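Local atomic coordinates of glutamine amidotransferase subunit pdxT (Thermus thermophilus, PDB entry 2YWD), a protein that probably hydrolyses glutamine to glutamate and ammonia, the ammonia being channelled to the partner subunit PdxS for synthesis of pyridoxal 5'-phosphate. Residues V5-L10 with I44-E49; F78-G83 with F171-T176. All coordinates share one frame; numbering follows the deposited sequence.

Contact 1: residues V5-L10 with I44-E49; sequences VGVLAL and IVPGGE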
loop_
_atom_site.group_PDB
_atom_site.type_symbol
_atom_site.label_atom_id
_atom_site.label_comp_id
_atom_site.label_asym_id
_atom_site.label_seq_id
_atom_site.Cartn_x
_atom_site.Cartn_y
_atom_site.Cartn_z
ATOM N N VAL A 5 -0.985 -1.619 -15.071
ATOM C CA VAL A 5 -1.159 -1.154 -13.693
ATOM C C VAL A 5 -2.558 -1.480 -13.181
ATOM O O VAL A 5 -3.559 -1.147 -13.816
ATOM C CB VAL A 5 -0.945 0.370 -13.574
ATOM C CG1 VAL A 5 -1.046 0.794 -12.114
ATOM C CG2 VAL A 5 0.415 0.760 -14.145
ATOM N N GLY A 6 -2.626 -2.131 -12.026
ATOM C CA GLY A 6 -3.921 -2.470 -11.475
ATOM C C GLY A 6 -4.097 -1.990 -10.049
ATOM O O GLY A 6 -3.132 -1.623 -9.376
ATOM N N VAL A 7 -5.347 -1.975 -9.602
ATOM C CA VAL A 7 -5.689 -1.587 -8.236
ATOM C C VAL A 7 -6.614 -2.693 -7.744
ATOM O O VAL A 7 -7.604 -3.004 -8.403
ATOM C CB VAL A 7 -6.446 -0.241 -8.189
ATOM C CG1 VAL A 7 -6.733 0.142 -6.739
ATOM C CG2 VAL A 7 -5.621 0.849 -8.866
ATOM N N LEU A 8 -6.280 -3.308 -6.611
ATOM C CA LEU A 8 -7.110 -4.382 -6.066
ATOM C C LEU A 8 -8.475 -3.780 -5.768
ATOM O O LEU A 8 -8.575 -2.794 -5.036
ATOM C CB LEU A 8 -6.485 -4.947 -4.791
ATOM C CG LEU A 8 -7.093 -6.247 -4.258
ATOM C CD1 LEU A 8 -6.960 -7.356 -5.300
ATOM C CD2 LEU A 8 -6.377 -6.641 -2.979
ATOM N N ALA A 9 -9.523 -4.366 -6.343
ATOM C CA ALA A 9 -10.874 -3.839 -6.164
ATOM C C ALA A 9 -11.862 -4.826 -5.548
ATOM O O ALA A 9 -12.984 -4.974 -6.030
ATOM C CB ALA A 9 -11.409 -3.346 -7.505
ATOM N N LEU A 10 -11.446 -5.493 -4.480
ATOM C CA LEU A 10 -12.311 -6.445 -3.803
ATOM C C LEU A 10 -13.214 -5.724 -2.808
ATOM O O LEU A 10 -14.352 -6.137 -2.569
ATOM C CB LEU A 10 -11.466 -7.487 -3.072
ATOM C CG LEU A 10 -10.582 -8.361 -3.967
ATOM C CD1 LEU A 10 -9.768 -9.307 -3.105
ATOM C CD2 LEU A 10 -11.452 -9.138 -4.948
ATOM N N ILE A 44 -1.712 -1.891 -6.898
ATOM C CA ILE A 44 -1.918 -1.052 -5.727
ATOM C C ILE A 44 -3.019 -1.675 -4.881
ATOM O O ILE A 44 -4.067 -2.046 -5.403
ATOM C CB ILE A 44 -2.369 0.371 -6.108
ATOM C CG1 ILE A 44 -1.257 1.082 -6.885
ATOM C CG2 ILE A 44 -2.739 1.154 -4.844
ATOM C CD1 ILE A 44 -1.634 2.478 -7.349
ATOM N N VAL A 45 -2.764 -1.812 -3.585
ATOM C CA VAL A 45 -3.750 -2.347 -2.656
ATOM C C VAL A 45 -4.179 -1.084 -1.912
ATOM O O VAL A 45 -3.403 -0.507 -1.147
ATOM C CB VAL A 45 -3.117 -3.384 -1.704
ATOM C CG1 VAL A 45 -4.180 -3.966 -0.783
ATOM C CG2 VAL A 45 -2.472 -4.499 -2.524
ATOM N N PRO A 46 -5.426 -0.639 -2.135
ATOM C CA PRO A 46 -6.031 0.564 -1.553
ATOM C C PRO A 46 -6.353 0.606 -0.073
ATOM O O PRO A 46 -6.218 -0.379 0.647
ATOM C CB PRO A 46 -7.293 0.726 -2.382
ATOM C CG PRO A 46 -7.754 -0.695 -2.486
ATOM C CD PRO A 46 -6.459 -1.442 -2.825
ATOM N N GLY A 47 -6.787 1.783 0.361
ATOM C CA GLY A 47 -7.195 1.950 1.740
ATOM C C GLY A 47 -8.551 1.276 1.799
ATOM O O GLY A 47 -9.175 1.033 0.759
ATOM N N GLY A 48 -9.013 0.965 3.002
ATOM C CA GLY A 48 -10.298 0.307 3.135
ATOM C C GLY A 48 -10.368 -0.478 4.427
ATOM O O GLY A 48 -9.782 -0.082 5.431
ATOM N N GLU A 49 -11.077 -1.599 4.390
ATOM C CA GLU A 49 -11.249 -2.451 5.562
ATOM C C GLU A 49 -10.281 -3.628 5.425
ATOM O O GLU A 49 -10.565 -4.598 4.725
ATOM C CB GLU A 49 -12.706 -2.926 5.618
ATOM C CG GLU A 49 -13.176 -3.295 7.006
ATOM C CD GLU A 49 -12.413 -4.470 7.555
ATOM O OE1 GLU A 49 -12.807 -5.615 7.260
ATOM O OE2 GLU A 49 -11.411 -4.244 8.263
#
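A parallel strand pairing in the central sheet joins Val7 to Ile44: strand 5-8 lies beside strand 42-45, with the CA atoms of this pair 4.6 Å apart. Two backbone hydrogen bonds fix the register, and both belong to Ile44. Its N donates to Gly6 O at 2.9 Å, 26° off the carbonyl plane, while its O takes the N-H of Leu8 at 2.8 Å in the straighter arrangement, 171° at the carbonyl oxygen. Ile44 thus bridges the residues before and after Val7, and Val7 CA comes within 3.3 Å of Ile44 O as a CA-H...O contact. On the sheet face shared by Val7 and Ile44 the side chains touch lightly: Val7 CG2, beside its own backbone N, reaches Ile44 CB, and CG1, anti to that N (chi1 -178°), leans toward Pro46 CD. Helix 14-22 covers this face through Phe14 and His17, and helix 180-189 through His182 and Phe185. The pairing belongs to the parallel half of the sheet in a class I glutamine amidotransferase domain, where helices pack on both faces. Leu8 serves the other face. It lies alongside Val45, both pointing the same way, with Leu8 CD2 4.1 Å from Val45 CG1, and it also packs on Ile53 of helix 50-59. Where the strands end, the proline ring packs against the end of strand 5-8: Pro46 CD sits 3.3 Å from Leu8 O and 4.0 Å from Leu8 CB. Beyond it the chain leaves the sheet through Gly47 and Gly48 to Glu49, the N-cap of helix 50-59. The backbone N of Glu49 is bonded to Gln11 OE1 from the loop after strand 5-8; Gly48 and Glu49 are predicted to bind L-glutamine.

Contact 2: residues F78-G83 with F171-T176; sequences FGTCAG and FHPELT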
loop_
_atom_site.group_PDB
_atom_site.type_symbol
_atom_site.label_atom_id
_atom_site.label_comp_id
_atom_site.label_asym_id
_atom_site.label_seq_id
_atom_site.Cartn_x
_atom_site.Cartn_y
_atom_site.Cartn_z
ATOM N N PHE A 78 2.150 -1.591 -4.014
ATOM C CA PHE A 78 2.066 -0.335 -3.282
ATOM C C PHE A 78 0.801 -0.453 -2.438
ATOM O O PHE A 78 -0.307 -0.489 -2.973
ATOM C CB PHE A 78 1.947 0.858 -4.246
ATOM C CG PHE A 78 1.927 2.213 -3.560
ATOM C CD1 PHE A 78 2.294 2.350 -2.223
ATOM C CD2 PHE A 78 1.564 3.359 -4.272
ATOM C CE1 PHE A 78 2.301 3.604 -1.605
ATOM C CE2 PHE A 78 1.569 4.616 -3.665
ATOM C CZ PHE A 78 1.938 4.741 -2.330
ATOM N N GLY A 79 0.975 -0.548 -1.124
ATOM C CA GLY A 79 -0.164 -0.657 -0.235
ATOM C C GLY A 79 -0.331 0.621 0.561
ATOM O O GLY A 79 0.634 1.136 1.121
ATOM N N THR A 80 -1.554 1.134 0.608
ATOM C CA THR A 80 -1.851 2.360 1.336
ATOM C C THR A 80 -2.900 2.076 2.403
ATOM O O THR A 80 -3.980 1.583 2.091
ATOM C CB THR A 80 -2.396 3.457 0.388
ATOM O OG1 THR A 80 -3.609 3.002 -0.238
ATOM C CG2 THR A 80 -1.379 3.767 -0.690
ATOM N N CYS A 81 -2.575 2.391 3.655
ATOM C CA CYS A 81 -3.505 2.176 4.763
ATOM C C CYS A 81 -3.812 0.679 4.853
ATOM O O CYS A 81 -2.947 -0.106 5.243
ATOM C CB CYS A 81 -4.783 2.997 4.528
ATOM S SG CYS A 81 -6.079 2.868 5.811
ATOM N N ALA A 82 -5.025 0.280 4.487
ATOM C CA ALA A 82 -5.403 -1.135 4.517
ATOM C C ALA A 82 -4.389 -1.953 3.721
ATOM O O ALA A 82 -4.042 -3.071 4.096
ATOM C CB ALA A 82 -6.792 -1.314 3.917
ATOM N N GLY A 83 -3.928 -1.385 2.608
ATOM C CA GLY A 83 -2.950 -2.066 1.777
ATOM C C GLY A 83 -1.623 -2.282 2.487
ATOM O O GLY A 83 -0.959 -3.297 2.264
ATOM N N PHE A 171 -0.431 6.631 5.152
ATOM C CA PHE A 171 -1.252 7.756 4.702
ATOM C C PHE A 171 -1.824 7.515 3.301
ATOM O O PHE A 171 -1.450 6.557 2.624
ATOM C CB PHE A 171 -0.441 9.057 4.728
ATOM C CG PHE A 171 0.805 9.019 3.891
ATOM C CD1 PHE A 171 0.777 9.413 2.559
ATOM C CD2 PHE A 171 2.014 8.593 4.441
ATOM C CE1 PHE A 171 1.931 9.385 1.781
ATOM C CE2 PHE A 171 3.178 8.564 3.675
ATOM C CZ PHE A 171 3.136 8.961 2.341
ATOM N N HIS A 172 -2.722 8.399 2.871
ATOM C CA HIS A 172 -3.400 8.270 1.583
ATOM C C HIS A 172 -2.951 9.251 0.503
ATOM O O HIS A 172 -3.507 10.345 0.380
ATOM C CB HIS A 172 -4.906 8.447 1.786
ATOM C CG HIS A 172 -5.524 7.430 2.691
ATOM N ND1 HIS A 172 -6.053 6.245 2.226
ATOM C CD2 HIS A 172 -5.708 7.424 4.032
ATOM C CE1 HIS A 172 -6.540 5.554 3.243
ATOM N NE2 HIS A 172 -6.344 6.248 4.351
ATOM N N PRO A 173 -1.953 8.872 -0.304
ATOM C CA PRO A 173 -1.511 9.798 -1.351
ATOM C C PRO A 173 -2.614 10.037 -2.379
ATOM O O PRO A 173 -2.653 11.085 -3.028
ATOM C CB PRO A 173 -0.303 9.087 -1.955
ATOM C CG PRO A 173 -0.647 7.635 -1.774
ATOM C CD PRO A 173 -1.195 7.610 -0.360
ATOM N N GLU A 174 -3.513 9.064 -2.514
ATOM C CA GLU A 174 -4.614 9.162 -3.470
ATOM C C GLU A 174 -5.683 10.148 -3.007
ATOM O O GLU A 174 -6.620 10.449 -3.751
ATOM C CB GLU A 174 -5.255 7.786 -3.709
ATOM C CG GLU A 174 -6.198 7.315 -2.600
ATOM C CD GLU A 174 -5.486 6.777 -1.371
ATOM O OE1 GLU A 174 -4.247 6.920 -1.270
ATOM O OE2 GLU A 174 -6.178 6.206 -0.498
ATOM N N LEU A 175 -5.556 10.645 -1.781
ATOM C CA LEU A 175 -6.523 11.610 -1.273
ATOM C C LEU A 175 -6.033 13.035 -1.481
ATOM O O LEU A 175 -6.538 13.983 -0.870
ATOM C CB LEU A 175 -6.837 11.349 0.203
ATOM C CG LEU A 175 -7.689 10.092 0.420
ATOM C CD1 LEU A 175 -8.082 9.975 1.884
ATOM C CD2 LEU A 175 -8.940 10.164 -0.460
ATOM N N THR A 176 -5.038 13.169 -2.352
ATOM C CA THR A 176 -4.477 14.462 -2.722
ATOM C C THR A 176 -4.480 14.426 -4.246
ATOM O O THR A 176 -4.735 13.378 -4.841
ATOM C CB THR A 176 -3.009 14.634 -2.261
ATOM O OG1 THR A 176 -2.151 13.827 -3.080
ATOM C CG2 THR A 176 -2.848 14.221 -0.803
#
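Cys81 and His172 meet where the turn after strand 76-80 faces the loop following strand 166-169. Cys81 CB is 3.4 Å from His172 CE1, the shortest approach of the contact. The sulfur, anti to the backbone N (chi1 -180°), makes an oblique sulfur-aromatic contact, Cys81 SG lying 3.7 Å from His172 CE1 and NE2 alike. The other ring nitrogen, ND1, donates to Glu174 OE2 at 2.7 Å, nearly in the imidazole plane, which fixes the ring's rotation; OE2 is met on the syn side of the carboxylate, though 28° out of its plane. This arrangement is consistent with the predicted nucleophile and charge-relay pair of a Cys-His-Glu triad. Cys81 has a positive phi of 61°, as in the strained nucleophile elbow, with Gly79 and Gly83 on either side in sequence.

Around Pro173 the contact is apolar and buried. Phe78 CZ reaches Pro173 CG at 3.9 Å, and Thr80 CG2 meets Pro173 CD at the same distance while lying over one face of the Phe78 ring, offset toward its rim. Thr80 OG1 stays 4.1 Å from both Glu174 oxygens and is bonded instead to His17. By contrast, Cys81 itself is partly exposed, although His172 beside it is buried. On the solvent side of the loop, exposed Leu175 packs on Val134 and Ile136 of strand 129-136. Around the buried end, Leu181 of helix 180-189 touches Phe78, Phe171 and Pro173, and strand 166-169 flanks Phe78 and Thr80 through Ser169.

Overall arrangement
Contacts 1 and 2 are neighbours in one sheet, their centres about 9 Å apart, because strands 42-45 and 76-80 lie side by side. Probable hydrogen bonds join Val45 N to Phe78 O at 2.9 Å and Val45 O to Thr80 N at 3.0 Å. At the strand end, Val45 CG1 packs 3.4 Å from Gly83 CA; beyond it, Gly48 N lies 3.3 Å from Ala82 CB. This brings the predicted glutamine-binding loop of contact 1 beside the predicted nucleophile of contact 2: Cys81 SG is 4.5 Å from Gly48 N. His17 of helix 14-22 spans both, touching Ile44 and Pro46 and bonding Thr80.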